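Local coordinates for kelch-like protein 7 (PDB 3II7), which acts, through the kelch-repeat domain described here and its other domains, as substrate-specific adapter of a CUL3–RBX1 E3 ubiquitin ligase, at residues P88-R92 against L117-E121; I60-S64 against R92-A97; D33-T37 against N278-F284. All blocks are in the same frame, centred on the assembly; numbering follows the deposited sequence. Where two conformers were deposited one is given.

Contact 1: P88-R92 against L117-E121; sequences PPTPR and LYLFE. With EDO (1,2-ethanediol), chain Q.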
loop_
_atom_site.group_PDB
_atom_site.type_symbol
_atom_site.label_atom_id
_atom_site.label_comp_id
_atom_site.label_asym_id
_atom_site.label_seq_id
_atom_site.Cartn_x
_atom_site.Cartn_y
_atom_site.Cartn_z
ATOM N N PRO A 88 13.101 -6.480 -7.748
ATOM C CA PRO A 88 12.372 -7.270 -8.674
ATOM C C PRO A 88 13.135 -7.361 -9.986
ATOM O O PRO A 88 13.782 -6.384 -10.384
ATOM C CB PRO A 88 11.030 -6.513 -8.825
ATOM C CG PRO A 88 11.371 -5.097 -8.624
ATOM C CD PRO A 88 12.572 -5.107 -7.639
ATOM N N PRO A 89 13.071 -8.524 -10.639
ATOM C CA PRO A 89 13.691 -8.734 -11.930
ATOM C C PRO A 89 13.336 -7.647 -12.941
ATOM O O PRO A 89 14.171 -7.308 -13.768
ATOM C CB PRO A 89 13.142 -10.092 -12.366
ATOM C CG PRO A 89 12.875 -10.817 -11.099
ATOM C CD PRO A 89 12.490 -9.778 -10.099
ATOM N N THR A 90 12.113 -7.112 -12.867
ATOM C CA THR A 90 11.671 -6.040 -13.762
ATOM C C THR A 90 11.480 -4.768 -12.945
ATOM O O THR A 90 10.478 -4.616 -12.254
ATOM C CB THR A 90 10.375 -6.382 -14.477
ATOM O OG1 THR A 90 10.552 -7.573 -15.251
ATOM C CG2 THR A 90 9.961 -5.247 -15.405
ATOM N N PRO A 91 12.459 -3.855 -13.005
ATOM C CA PRO A 91 12.284 -2.594 -12.276
ATOM C C PRO A 91 11.124 -1.820 -12.857
ATOM O O PRO A 91 10.930 -1.804 -14.083
ATOM C CB PRO A 91 13.604 -1.857 -12.501
ATOM C CG PRO A 91 14.594 -2.916 -12.885
ATOM C CD PRO A 91 13.794 -3.953 -13.623
ATOM N N ARG A 92 10.320 -1.240 -11.978
ATOM C CA ARG A 92 9.115 -0.527 -12.385
ATOM C C ARG A 92 8.603 0.358 -11.252
ATOM O O ARG A 92 8.902 0.122 -10.057
ATOM C CB ARG A 92 8.029 -1.490 -12.831
ATOM C CG ARG A 92 7.699 -2.539 -11.853
ATOM C CD ARG A 92 7.253 -3.753 -12.595
ATOM N NE ARG A 92 6.462 -4.629 -11.780
ATOM C CZ ARG A 92 6.910 -5.655 -11.086
ATOM N NH1 ARG A 92 8.191 -5.948 -11.052
ATOM N NH2 ARG A 92 6.038 -6.407 -10.414
ATOM N N LEU A 117 1.541 -2.549 -16.425
ATOM C CA LEU A 117 1.894 -3.941 -16.639
ATOM C C LEU A 117 0.962 -4.908 -15.892
ATOM O O LEU A 117 0.343 -4.547 -14.884
ATOM C CB LEU A 117 3.329 -4.175 -16.149
ATOM C CG LEU A 117 4.458 -3.419 -16.837
ATOM C CD1 LEU A 117 5.800 -3.833 -16.229
ATOM C CD2 LEU A 117 4.465 -3.679 -18.313
ATOM N N TYR A 118 0.863 -6.135 -16.407
ATOM C CA TYR A 118 0.159 -7.275 -15.799
ATOM C C TYR A 118 1.090 -8.085 -14.850
ATOM O O TYR A 118 0.652 -9.016 -14.174
ATOM C CB TYR A 118 -0.253 -8.280 -16.886
ATOM C CG TYR A 118 -1.211 -7.869 -18.007
ATOM C CD1 TYR A 118 -0.736 -7.528 -19.266
ATOM C CD2 TYR A 118 -2.583 -7.936 -17.835
ATOM C CE1 TYR A 118 -1.617 -7.208 -20.303
ATOM C CE2 TYR A 118 -3.450 -7.636 -18.856
ATOM C CZ TYR A 118 -2.966 -7.276 -20.081
ATOM O OH TYR A 118 -3.843 -6.969 -21.096
ATOM N N LEU A 119 2.379 -7.748 -14.867
ATOM C CA LEU A 119 3.452 -8.541 -14.300
ATOM C C LEU A 119 3.271 -8.830 -12.827
ATOM O O LEU A 119 2.852 -7.965 -12.052
ATOM C CB LEU A 119 4.786 -7.804 -14.506
ATOM C CG LEU A 119 6.074 -8.479 -14.082
ATOM C CD1 LEU A 119 6.309 -9.816 -14.798
ATOM C CD2 LEU A 119 7.212 -7.508 -14.381
ATOM N N PHE A 120 3.593 -10.057 -12.449
ATOM C CA PHE A 120 3.461 -10.528 -11.074
ATOM C C PHE A 120 4.712 -11.356 -10.774
ATOM O O PHE A 120 4.929 -12.368 -11.403
ATOM C CB PHE A 120 2.166 -11.371 -10.984
ATOM C CG PHE A 120 1.699 -11.690 -9.589
ATOM C CD1 PHE A 120 1.643 -10.726 -8.609
ATOM C CD2 PHE A 120 1.235 -12.986 -9.263
ATOM C CE1 PHE A 120 1.163 -11.036 -7.354
ATOM C CE2 PHE A 120 0.765 -13.276 -7.989
ATOM C CZ PHE A 120 0.725 -12.289 -7.043
ATOM N N GLU A 121 5.539 -10.886 -9.841
ATOM C CA GLU A 121 6.844 -11.517 -9.513
ATOM C C GLU A 121 6.927 -11.670 -8.006
ATOM O O GLU A 121 6.544 -10.746 -7.290
ATOM C CB GLU A 121 8.026 -10.626 -10.010
ATOM C CG GLU A 121 7.996 -10.275 -11.512
ATOM C CD GLU A 121 9.186 -9.434 -12.016
ATOM O OE1 GLU A 121 9.616 -8.461 -11.345
ATOM O OE2 GLU A 121 9.658 -9.715 -13.136
HETATM C C1 EDO Q . 3.885 -8.521 -18.831
HETATM O O1 EDO Q . 3.987 -9.737 -18.071
HETATM C C2 EDO Q . 3.350 -7.456 -17.933
HETATM O O2 EDO Q . 2.627 -6.486 -18.639
#
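In this kelch beta-propeller, the loop that leaves the outer strand 81-86 of one blade runs on to strand 96-100 of the next, and here it packs against the lead-in to strand 120-124 of that second blade. Glu121 is the focus. Its m, t side chain reaches straight out to the loop, where the carboxylate collects three interactions. Thr90 N donates to Glu121 OE1 (3.2 Å), and Thr90 OG1, in rotamer m, donates to Glu121 OE2 (3.1 Å). The third is a salt bridge with Arg92, whose own hydrogen bond to the carboxylate is weak in angle. Threonine suits its place by adding a carbon side to the hydroxyl: Thr90 CB packs 3.4 Å from Leu119 CD2. Arg92 has chi1 p, chi2 and chi3 near t, and a chi4 of -94° that turns the guanidinium; NH1 also donates to Thr90 O (2.9 Å), NE bonds Gly108 and NH2 bonds Thr106. Leu119, with chi1 t, lays CD2 over one guanidinium face, 3.8 Å from Arg92 CZ, and Leu117 CD1 meets the aliphatic Arg92 CD at 3.9 Å. At the salt bridge itself, Arg92 NH1 stands 2.9 Å from Glu121 OE1.

Contact 2: I60-S64 against R92-A97; sequences ILGGS and RDSLAA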
loop_
_atom_site.group_PDB
_atom_site.type_symbol
_atom_site.label_atom_id
_atom_site.label_comp_id
_atom_site.label_asym_id
_atom_site.label_seq_id
_atom_site.Cartn_x
_atom_site.Cartn_y
_atom_site.Cartn_z
ATOM N N ILE A 60 11.779 -2.591 0.817
ATOM C CA ILE A 60 11.480 -1.427 -0.021
ATOM C C ILE A 60 11.962 -1.756 -1.418
ATOM O O ILE A 60 13.159 -2.085 -1.624
ATOM C CB ILE A 60 12.165 -0.176 0.506
ATOM C CG1 ILE A 60 11.556 0.204 1.856
ATOM C CG2 ILE A 60 11.999 1.030 -0.508
ATOM C CD1 ILE A 60 12.217 1.335 2.551
ATOM N N LEU A 61 11.038 -1.738 -2.369
ATOM C CA LEU A 61 11.340 -2.238 -3.714
ATOM C C LEU A 61 10.664 -1.412 -4.811
ATOM O O LEU A 61 9.666 -0.721 -4.567
ATOM C CB LEU A 61 10.989 -3.740 -3.793
ATOM C CG LEU A 61 9.552 -4.122 -3.450
ATOM C CD1 LEU A 61 8.639 -3.917 -4.646
ATOM C CD2 LEU A 61 9.506 -5.561 -2.965
ATOM N N GLY A 62 11.244 -1.469 -6.017
ATOM C CA GLY A 62 10.722 -0.730 -7.149
ATOM C C GLY A 62 10.992 0.757 -7.054
ATOM O O GLY A 62 11.800 1.229 -6.211
ATOM N N GLY A 63 10.337 1.510 -7.924
ATOM C CA GLY A 63 10.513 2.925 -7.965
ATOM C C GLY A 63 11.773 3.369 -8.681
ATOM O O GLY A 63 12.538 2.561 -9.244
ATOM N N SER A 64 11.986 4.667 -8.653
ATOM C CA SER A 64 13.063 5.278 -9.418
ATOM C C SER A 64 13.634 6.485 -8.710
ATOM O O SER A 64 13.019 7.038 -7.796
ATOM C CB SER A 64 12.536 5.700 -10.789
ATOM O OG SER A 64 11.409 6.583 -10.673
ATOM N N ARG A 92 10.320 -1.240 -11.978
ATOM C CA ARG A 92 9.115 -0.527 -12.385
ATOM C C ARG A 92 8.603 0.358 -11.252
ATOM O O ARG A 92 8.902 0.122 -10.057
ATOM C CB ARG A 92 8.029 -1.490 -12.831
ATOM C CG ARG A 92 7.699 -2.539 -11.853
ATOM C CD ARG A 92 7.253 -3.753 -12.595
ATOM N NE ARG A 92 6.462 -4.629 -11.780
ATOM C CZ ARG A 92 6.910 -5.655 -11.086
ATOM N NH1 ARG A 92 8.191 -5.948 -11.052
ATOM N NH2 ARG A 92 6.038 -6.407 -10.414
ATOM N N ASP A 93 7.844 1.377 -11.653
ATOM C CA ASP A 93 7.271 2.363 -10.750
ATOM C C ASP A 93 5.783 2.059 -10.534
ATOM O O ASP A 93 5.136 1.496 -11.399
ATOM C CB ASP A 93 7.369 3.766 -11.378
ATOM C CG ASP A 93 8.798 4.350 -11.353
ATOM O OD1 ASP A 93 9.737 3.662 -10.957
ATOM O OD2 ASP A 93 8.959 5.534 -11.732
ATOM N N SER A 94 5.270 2.508 -9.404
ATOM C CA SER A 94 3.810 2.461 -9.096
ATOM C C SER A 94 3.286 1.016 -9.038
ATOM O O SER A 94 2.108 0.748 -9.288
ATOM C CB SER A 94 3.024 3.339 -10.094
ATOM O OG SER A 94 3.525 4.696 -10.056
ATOM N N LEU A 95 4.187 0.100 -8.716
ATOM C CA LEU A 95 3.839 -1.304 -8.435
ATOM C C LEU A 95 3.250 -1.391 -7.023
ATOM O O LEU A 95 3.366 -0.451 -6.238
ATOM C CB LEU A 95 5.080 -2.188 -8.568
ATOM C CG LEU A 95 6.140 -2.171 -7.457
ATOM C CD1 LEU A 95 7.258 -3.127 -7.848
ATOM C CD2 LEU A 95 6.674 -0.777 -7.164
ATOM N N ALA A 96 2.597 -2.503 -6.724
ATOM C CA ALA A 96 2.082 -2.776 -5.410
ATOM C C ALA A 96 2.786 -4.019 -4.882
ATOM O O ALA A 96 3.326 -4.818 -5.650
ATOM C CB ALA A 96 0.574 -2.983 -5.452
ATOM N N ALA A 97 2.801 -4.163 -3.568
ATOM C CA ALA A 97 3.450 -5.302 -2.928
ATOM C C ALA A 97 2.732 -5.737 -1.683
ATOM O O ALA A 97 2.139 -4.901 -0.973
ATOM C CB ALA A 97 4.943 -4.985 -2.618
HETATM O O HOH W 1 12.336 -0.105 -9.945
#
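The double glycine of the kelch motif, Gly62-Gly63, follows Leu61 and meets the segment that enters strand 96-100 of the following blade, so the contact is part of a blade-to-blade joint of the propeller. Three side chains carry it: Leu61, Leu95 and Asp93. The two leucines form its oily part. Leu61 leaves its backbone sideways, but with both chi angles near p its end swings over until CD1 lies 3.6 Å from Leu95 CD1 and 4.3 Å from Ala97 CB; a small alanine leaves room for that methyl. Leu61 also rests on Ile104 and Thr106 of strand 103-107, and Leu95 on Ala50, which places both in the packing between neighbouring sheets.

Leu95 also explains one of the glycines. Its CD2 is 4.0 Å from Gly62 CA, and a beta carbon there would collide with this methyl and be tight against Arg92 O, so it is the bareness of Gly62 that permits the close approach. Both glycines have positive phi, 73° and 79°, which residues with side chains seldom adopt. Gly63 N donates to Arg92 O at 2.9 Å. Water 1 lies beside this bond, 2.8 Å from Gly63 O, and accepts a weak hydrogen bond from Arg92 N.

Asp93 supplies the polar end. It too starts sideways, yet its carboxylate turns to the tail of the glycine segment, an acceptor well matched to a serine hydroxyl that is also bonded by Arg47. Ser64 OG, with chi1 p, donates to Asp93 OD2 at 2.9 Å.

Contact 3: D33-T37 against N278-F284; sequences DYSWT and NSKVRAF. With EDO (1,2-ethanediol), chain Y.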
loop_
_atom_site.group_PDB
_atom_site.type_symbol
_atom_site.label_atom_id
_atom_site.label_comp_id
_atom_site.label_asym_id
_atom_site.label_seq_id
_atom_site.Cartn_x
_atom_site.Cartn_y
_atom_site.Cartn_z
ATOM N N ASP A 33 -0.099 4.860 21.877
ATOM C CA ASP A 33 0.169 6.107 22.613
ATOM C C ASP A 33 0.204 7.364 21.731
ATOM O O ASP A 33 0.484 8.459 22.225
ATOM C CB ASP A 33 1.450 5.969 23.466
ATOM C CG ASP A 33 2.732 5.844 22.634
ATOM O OD1 ASP A 33 2.677 5.877 21.406
ATOM O OD2 ASP A 33 3.824 5.677 23.244
ATOM N N TYR A 34 -0.092 7.185 20.448
ATOM C CA TYR A 34 -0.076 8.242 19.430
ATOM C C TYR A 34 1.274 8.923 19.212
ATOM O O TYR A 34 1.330 10.036 18.705
ATOM C CB TYR A 34 -1.162 9.263 19.704
ATOM C CG TYR A 34 -2.514 8.694 19.542
ATOM C CD1 TYR A 34 -3.093 8.635 18.284
ATOM C CD2 TYR A 34 -3.244 8.229 20.616
ATOM C CE1 TYR A 34 -4.359 8.109 18.096
ATOM C CE2 TYR A 34 -4.518 7.697 20.438
ATOM C CZ TYR A 34 -5.058 7.644 19.165
ATOM O OH TYR A 34 -6.300 7.136 18.945
ATOM N N SER A 35 2.352 8.236 19.555
ATOM C CA SER A 35 3.680 8.806 19.424
ATOM C C SER A 35 4.281 8.551 18.037
ATOM O O SER A 35 3.936 7.581 17.348
ATOM C CB SER A 35 4.601 8.242 20.493
ATOM O OG SER A 35 4.910 6.888 20.233
ATOM N N TRP A 36 5.181 9.450 17.656
ATOM C CA TRP A 36 6.015 9.317 16.465
ATOM C C TRP A 36 7.454 9.139 16.933
ATOM O O TRP A 36 7.949 9.925 17.799
ATOM C CB TRP A 36 5.926 10.571 15.609
ATOM C CG TRP A 36 4.615 10.804 14.899
ATOM C CD1 TRP A 36 3.604 11.696 15.270
ATOM C CD2 TRP A 36 4.193 10.217 13.691
ATOM N NE1 TRP A 36 2.602 11.670 14.344
ATOM C CE2 TRP A 36 2.926 10.773 13.366
ATOM C CE3 TRP A 36 4.764 9.284 12.817
ATOM C CZ2 TRP A 36 2.232 10.402 12.234
ATOM C CZ3 TRP A 36 4.063 8.914 11.698
ATOM C CH2 TRP A 36 2.810 9.479 11.409
ATOM N N THR A 37 8.141 8.128 16.389
ATOM C CA THR A 37 9.535 7.877 16.727
ATOM C C THR A 37 10.388 7.719 15.492
ATOM O O THR A 37 10.034 6.984 14.588
ATOM C CB THR A 37 9.675 6.593 17.578
ATOM O OG1 THR A 37 8.823 6.689 18.723
ATOM C CG2 THR A 37 11.127 6.400 18.026
ATOM N N ASN A 278 -8.004 13.587 14.316
ATOM C CA ASN A 278 -7.400 13.751 15.625
ATOM C C ASN A 278 -6.628 15.052 15.681
ATOM O O ASN A 278 -5.509 15.139 15.163
ATOM C CB ASN A 278 -6.493 12.559 15.954
ATOM C CG ASN A 278 -5.989 12.580 17.385
ATOM O OD1 ASN A 278 -5.799 13.655 17.983
ATOM N ND2 ASN A 278 -5.757 11.403 17.944
ATOM N N SER A 279 -7.216 16.060 16.326
ATOM C CA SER A 279 -6.619 17.407 16.342
ATOM C C SER A 279 -5.292 17.509 17.116
ATOM O O SER A 279 -4.595 18.514 17.003
ATOM C CB SER A 279 -7.632 18.418 16.892
ATOM O OG SER A 279 -7.866 18.193 18.272
ATOM N N LYS A 280 -4.957 16.476 17.896
ATOM C CA LYS A 280 -3.726 16.467 18.709
ATOM C C LYS A 280 -2.565 15.759 18.050
ATOM O O LYS A 280 -1.456 15.781 18.568
ATOM C CB LYS A 280 -3.992 15.799 20.067
ATOM C CG LYS A 280 -5.163 16.378 20.867
ATOM C CD LYS A 280 -4.972 17.834 21.163
ATOM C CE LYS A 280 -6.065 18.364 22.095
ATOM N NZ LYS A 280 -6.057 19.849 22.108
ATOM N N VAL A 281 -2.808 15.118 16.910
ATOM C CA VAL A 281 -1.784 14.323 16.253
ATOM C C VAL A 281 -1.641 14.760 14.778
ATOM O O VAL A 281 -2.511 14.502 13.945
ATOM C CB VAL A 281 -2.107 12.832 16.310
ATOM C CG1 VAL A 281 -0.958 12.026 15.717
ATOM C CG2 VAL A 281 -2.365 12.371 17.749
ATOM N N ARG A 282 -0.504 15.377 14.480
ATOM C CA ARG A 282 -0.209 15.801 13.120
ATOM C C ARG A 282 0.060 14.616 12.215
ATOM O O ARG A 282 0.654 13.615 12.628
ATOM C CB ARG A 282 0.993 16.759 13.090
ATOM C CG ARG A 282 0.665 18.170 13.571
ATOM C CD ARG A 282 1.170 19.194 12.567
ATOM N NE ARG A 282 1.345 20.527 13.154
ATOM C CZ ARG A 282 2.115 21.493 12.644
ATOM N NH1 ARG A 282 2.812 21.303 11.522
ATOM N NH2 ARG A 282 2.199 22.664 13.270
ATOM N N ALA A 283 -0.367 14.763 10.974
ATOM C CA ALA A 283 -0.104 13.793 9.922
ATOM C C ALA A 283 1.337 13.941 9.456
ATOM O O ALA A 283 1.996 15.009 9.662
ATOM C CB ALA A 283 -1.098 13.977 8.762
ATOM N N PHE A 284 1.839 12.879 8.831
ATOM C CA PHE A 284 3.197 12.810 8.337
ATOM C C PHE A 284 3.312 13.800 7.163
ATOM O O PHE A 284 2.426 13.853 6.303
ATOM C CB PHE A 284 3.516 11.383 7.869
ATOM C CG PHE A 284 4.972 11.086 7.815
ATOM C CD1 PHE A 284 5.706 11.102 8.970
ATOM C CD2 PHE A 284 5.598 10.756 6.629
ATOM C CE1 PHE A 284 7.043 10.845 8.959
ATOM C CE2 PHE A 284 6.952 10.480 6.618
ATOM C CZ PHE A 284 7.667 10.524 7.786
HETATM C C1 EDO Y . 2.552 15.596 16.628
HETATM O O1 EDO Y . 1.792 14.406 16.488
HETATM C C2 EDO Y . 3.847 15.406 15.869
HETATM O O2 EDO Y . 4.756 16.460 16.181
#
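This is a mostly apolar, aromatic-rich contact on the outer side of the propeller, where the blade closed by both chain ends meets the corner arriving from the last kelch repeat. Trp36, on outer strand 35-38, is the largest contributor. Its six-membered ring lies near parallel to the Phe284 ring (planes at 28°) but is slid aside, centroids 5.6 Å apart, so the rings barely overlap. The broad indole also reaches Val281 CG1, 3.8 Å from Trp36 NE1. Beside it, Tyr34 CD1 meets Val281 CG2 at 3.8 Å, and one face of the phenol ring carries Asn278 ND2, 3.6 Å from Tyr34 CE1; Glu267 bonds both Tyr34 OH and Asn278 ND2. Asparagine suits the corner: a type I turn runs from Asn278 to Val281, and Asn278 OD1 accepts from Lys280 N (2.9 Å) in an Asx turn. The indole nitrogen supplies the polar link, a weak hydrogen bond from Trp36 NE1 to Arg282 O at 3.2 Å.

How the contacts relate
Contacts 1 and 2 form one neighbourhood, their centres 9 Å apart. They share Arg92 and touch where Pro88 CD lies 4.2 Å from Gly62 N. Their segments alternate along the chain (60-64, 88-92, 92-97, 117-121), so together they tie the blade that begins with strand 50-54 to the one that begins with strand 96-100. Contact 3 lies far off, its centre about 35 Å from that of contact 1, on the opposite side of the chain's centre, and about 27 Å from that of contact 2. Enclosing both in sequence, it joins outer strand 35-38 to the blade that ends with strand 274-278. All three are joints between neighbouring blades; contact 3 lies where strand 290-295, paired with 13-18, closes the ring.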